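Local atomic coordinates of putative uncharacterized protein (Enterobacter cloacae, PDB entry 4HFK), a protein that probably acts as an immunity protein that neutralises a partner amidase effector of the type VI secretion system. Residues D59-S64 with S89-P94. Residues are numbered along the deposited sequence; the frame is centred on the assembly and turned at random.
Sequences DEVIVS and SDAIRP. With SO4 (sulfate ion), chain E.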
ATOM      1  N   ASP B  59     -15.882  -4.253  -0.694  1.00 14.87           N
ATOM      2  CA  ASP B  59     -15.378  -4.966  -1.858  1.00 14.52           C
ATOM      3  C   ASP B  59     -16.133  -4.553  -3.121  1.00 15.13           C
ATOM      4  O   ASP B  59     -15.547  -4.460  -4.196  1.00 19.69           O
ATOM      5  CB  ASP B  59     -15.475  -6.479  -1.652  1.00 16.76           C
ATOM      6  CG  ASP B  59     -14.567  -7.241  -2.590  1.00 22.81           C
ATOM      7  OD1 ASP B  59     -13.331  -7.082  -2.480  1.00 24.05           O
ATOM      8  OD2 ASP B  59     -15.087  -7.998  -3.432  1.00 32.39           O
ATOM      9  N   GLU B  60     -17.435  -4.309  -2.992  1.00 13.98           N
ATOM     10  CA  GLU B  60     -18.218  -3.797  -4.116  1.00 17.77           C
ATOM     11  C   GLU B  60     -17.773  -2.389  -4.497  1.00 16.05           C
ATOM     12  O   GLU B  60     -17.654  -2.063  -5.682  1.00 14.18           O
ATOM     13  CB  GLU B  60     -19.709  -3.766  -3.767  1.00 17.36           C
ATOM     14  CG  GLU B  60     -20.337  -5.139  -3.594  1.00 26.40           C
ATOM     15  N   VAL B  61     -17.544  -1.548  -3.491  1.00 14.26           N
ATOM     16  CA  VAL B  61     -17.106  -0.181  -3.748  1.00 16.16           C
ATOM     17  C   VAL B  61     -15.761  -0.215  -4.465  1.00 12.21           C
ATOM     18  O   VAL B  61     -15.548   0.499  -5.447  1.00 12.01           O
ATOM     19  CB  VAL B  61     -17.021   0.645  -2.437  1.00 14.66           C
ATOM     20  CG1 VAL B  61     -16.365   1.982  -2.687  1.00 13.21           C
ATOM     21  CG2 VAL B  61     -18.415   0.838  -1.847  1.00 16.41           C
ATOM     22  N   ILE B  62     -14.867  -1.074  -3.985  1.00 13.51           N
ATOM     23  CA  ILE B  62     -13.563  -1.270  -4.615  1.00 11.58           C
ATOM     24  C   ILE B  62     -13.685  -1.599  -6.113  1.00 11.86           C
ATOM     25  O   ILE B  62     -13.037  -0.963  -6.956  1.00  9.92           O
ATOM     26  CB  ILE B  62     -12.781  -2.389  -3.896  1.00 12.41           C
ATOM     27  CG1 ILE B  62     -12.315  -1.912  -2.516  1.00 11.14           C
ATOM     28  CG2 ILE B  62     -11.584  -2.825  -4.708  1.00 12.80           C
ATOM     29  CD1 ILE B  62     -11.756  -3.020  -1.650  1.00 10.36           C
ATOM     30  N   VAL B  63     -14.505  -2.591  -6.446  1.00 10.88           N
ATOM     31  CA  VAL B  63     -14.635  -3.019  -7.840  1.00 10.87           C
ATOM     32  C   VAL B  63     -15.127  -1.863  -8.721  1.00 15.59           C
ATOM     33  O   VAL B  63     -14.647  -1.677  -9.845  1.00 12.76           O
ATOM     34  CB  VAL B  63     -15.551  -4.260  -7.973  1.00 15.40           C
ATOM     35  CG1 VAL B  63     -15.831  -4.570  -9.434  1.00 17.56           C
ATOM     36  CG2 VAL B  63     -14.898  -5.471  -7.302  1.00 17.45           C
ATOM     37  N   SER B  64     -16.053  -1.067  -8.183  1.00 12.35           N
ATOM     38  CA  SER B  64     -16.594   0.076  -8.901  1.00 11.46           C
ATOM     39  C   SER B  64     -15.567   1.200  -9.077  1.00 15.93           C
ATOM     40  O   SER B  64     -15.438   1.763 -10.166  1.00 16.64           O
ATOM     41  CB  SER B  64     -17.838   0.605  -8.184  1.00 15.97           C
ATOM     42  OG  SER B  64     -18.378   1.719  -8.880  1.00 28.13           O
ATOM     43  N   SER B  89     -11.227   7.132   0.152  1.00  7.51           N
ATOM     44  CA  SER B  89     -12.294   7.832  -0.553  1.00  8.95           C
ATOM     45  C   SER B  89     -13.538   8.013   0.311  1.00 11.60           C
ATOM     46  O   SER B  89     -13.753   7.266   1.278  1.00  8.28           O
ATOM     47  CB  SER B  89     -12.676   7.077  -1.831  1.00  9.72           C
ATOM     48  OG  SER B  89     -13.361   5.876  -1.511  1.00 10.34           O
ATOM     49  N   ASP B  90     -14.354   8.999  -0.060  1.00  8.32           N
ATOM     50  CA  ASP B  90     -15.650   9.228   0.573  1.00 12.91           C
ATOM     51  C   ASP B  90     -16.564   8.007   0.425  1.00 11.04           C
ATOM     52  O   ASP B  90     -17.348   7.693   1.322  1.00  9.80           O
ATOM     53  CB  ASP B  90     -16.334  10.463  -0.038  1.00 13.85           C
ATOM     54  CG  ASP B  90     -15.727  11.782   0.439  1.00 19.16           C
ATOM     55  OD1 ASP B  90     -14.709  11.770   1.170  1.00 15.00           O
ATOM     56  OD2 ASP B  90     -16.278  12.849   0.067  1.00 24.30           O
ATOM     57  N   ALA B  91     -16.462   7.311  -0.702  1.00  9.51           N
ATOM     58  CA  ALA B  91     -17.308   6.138  -0.921  1.00 12.98           C
ATOM     59  C   ALA B  91     -17.024   5.008   0.073  1.00 10.24           C
ATOM     60  O   ALA B  91     -17.921   4.258   0.455  1.00 13.37           O
ATOM     61  CB  ALA B  91     -17.185   5.643  -2.363  1.00 12.42           C
ATOM     62  N   ILE B  92     -15.772   4.878   0.492  1.00 10.11           N
ATOM     63  CA  ILE B  92     -15.399   3.840   1.448  1.00  8.29           C
ATOM     64  C   ILE B  92     -15.681   4.301   2.886  1.00 11.36           C
ATOM     65  O   ILE B  92     -15.937   3.480   3.777  1.00  9.98           O
ATOM     66  CB  ILE B  92     -13.904   3.463   1.266  1.00  8.32           C
ATOM     67  CG1 ILE B  92     -13.731   2.555   0.031  1.00 10.72           C
ATOM     68  CG2 ILE B  92     -13.334   2.791   2.517  1.00  7.66           C
ATOM     69  CD1 ILE B  92     -14.194   1.101   0.262  1.00  6.54           C
ATOM     70  N   ARG B  93     -15.670   5.621   3.095  1.00  9.55           N
ATOM     71  CA  ARG B  93     -15.685   6.202   4.448  1.00 13.40           C
ATOM     72  C   ARG B  93     -16.796   5.715   5.404  1.00 12.64           C
ATOM     73  O   ARG B  93     -16.508   5.381   6.550  1.00 19.31           O
ATOM     74  CB  ARG B  93     -15.609   7.751   4.418  1.00 12.40           C
ATOM     75  CG  ARG B  93     -15.293   8.361   5.808  1.00 19.16           C
ATOM     76  CD  ARG B  93     -14.857   9.841   5.803  1.00 13.88           C
ATOM     77  NE  ARG B  93     -14.432  10.340   4.491  1.00 17.43           N
ATOM     78  CZ  ARG B  93     -13.183  10.281   4.041  1.00 20.34           C
ATOM     79  NH1 ARG B  93     -12.243   9.735   4.793  1.00 17.19           N
ATOM     80  NH2 ARG B  93     -12.875  10.748   2.834  1.00 27.10           N
ATOM     81  N   PRO B  94     -18.056   5.666   4.950  1.00 14.60           N
ATOM     82  CA  PRO B  94     -19.051   5.225   5.935  1.00 21.03           C
ATOM     83  C   PRO B  94     -18.884   3.768   6.372  1.00 21.78           C
ATOM     84  O   PRO B  94     -19.381   3.398   7.439  1.00 18.50           O
ATOM     85  CB  PRO B  94     -20.382   5.376   5.190  1.00 20.58           C
ATOM     86  CG  PRO B  94     -20.018   5.383   3.728  1.00 21.40           C
ATOM     87  CD  PRO B  94     -18.677   6.044   3.666  1.00 15.15           C
TER
HETATM   88  S   SO4 E 200     -11.719   8.705   8.801  1.00 24.27           S
HETATM   89  O1  SO4 E 200     -12.158   8.464   7.419  1.00 13.03           O
HETATM   90  O2  SO4 E 200     -10.751   7.660   9.183  1.00 19.83           O
HETATM   91  O3  SO4 E 200     -11.072  10.021   8.890  1.00 20.49           O
HETATM   92  O4  SO4 E 200     -12.863   8.693   9.716  1.00 15.17           O
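Val61 projects from helix 52-66 onto Ala91 and Ile92 in the turn that follows helix 79-87, and every close pair across the contact involves Val61. Val61 CB points toward the loop and already lies 3.9 Å from Ile92 CD1. One step further, Val61 CG1 bridges two residues, 3.8 Å from Ala91 CB and 3.8 Å from Ile92 CD1. With CG1 anti to the backbone N (chi1 171°), this branch takes the two-sided contact. Val61 CG2, the other branch, lies beside the backbone N and comes only within 4.2 Å of Ala91 O. The Val61 and Ile92 side chains approach at a slant, and although the CB of Ile92 does not point at the helix, its CG1 and CD1 bring the chain end back to it. Ile92 also touches Ala58, and Ala91 touches Leu65, so the turn packs along helix 52-66.

Polar bonds lie within the turn. Ser89 OG accepts from Ile92 N at 3.3 Å, moderately bent (146°), an ST motif, and is also hydrogen-bonded to Ile86 O. On the exposed side, Arg93 NH2 meets Asp90 OD1 at 2.7 Å, nearly straight (175°) and in the guanidinium plane, while Arg93 NH1 donates to O1 of a sulfate, probably from the crystallisation liquor, at 2.9 Å.

Between the segments the close pairs are all carbon on carbon, whereas the hydrogen bonds and ion pair within the loop are consistent with holding its local shape.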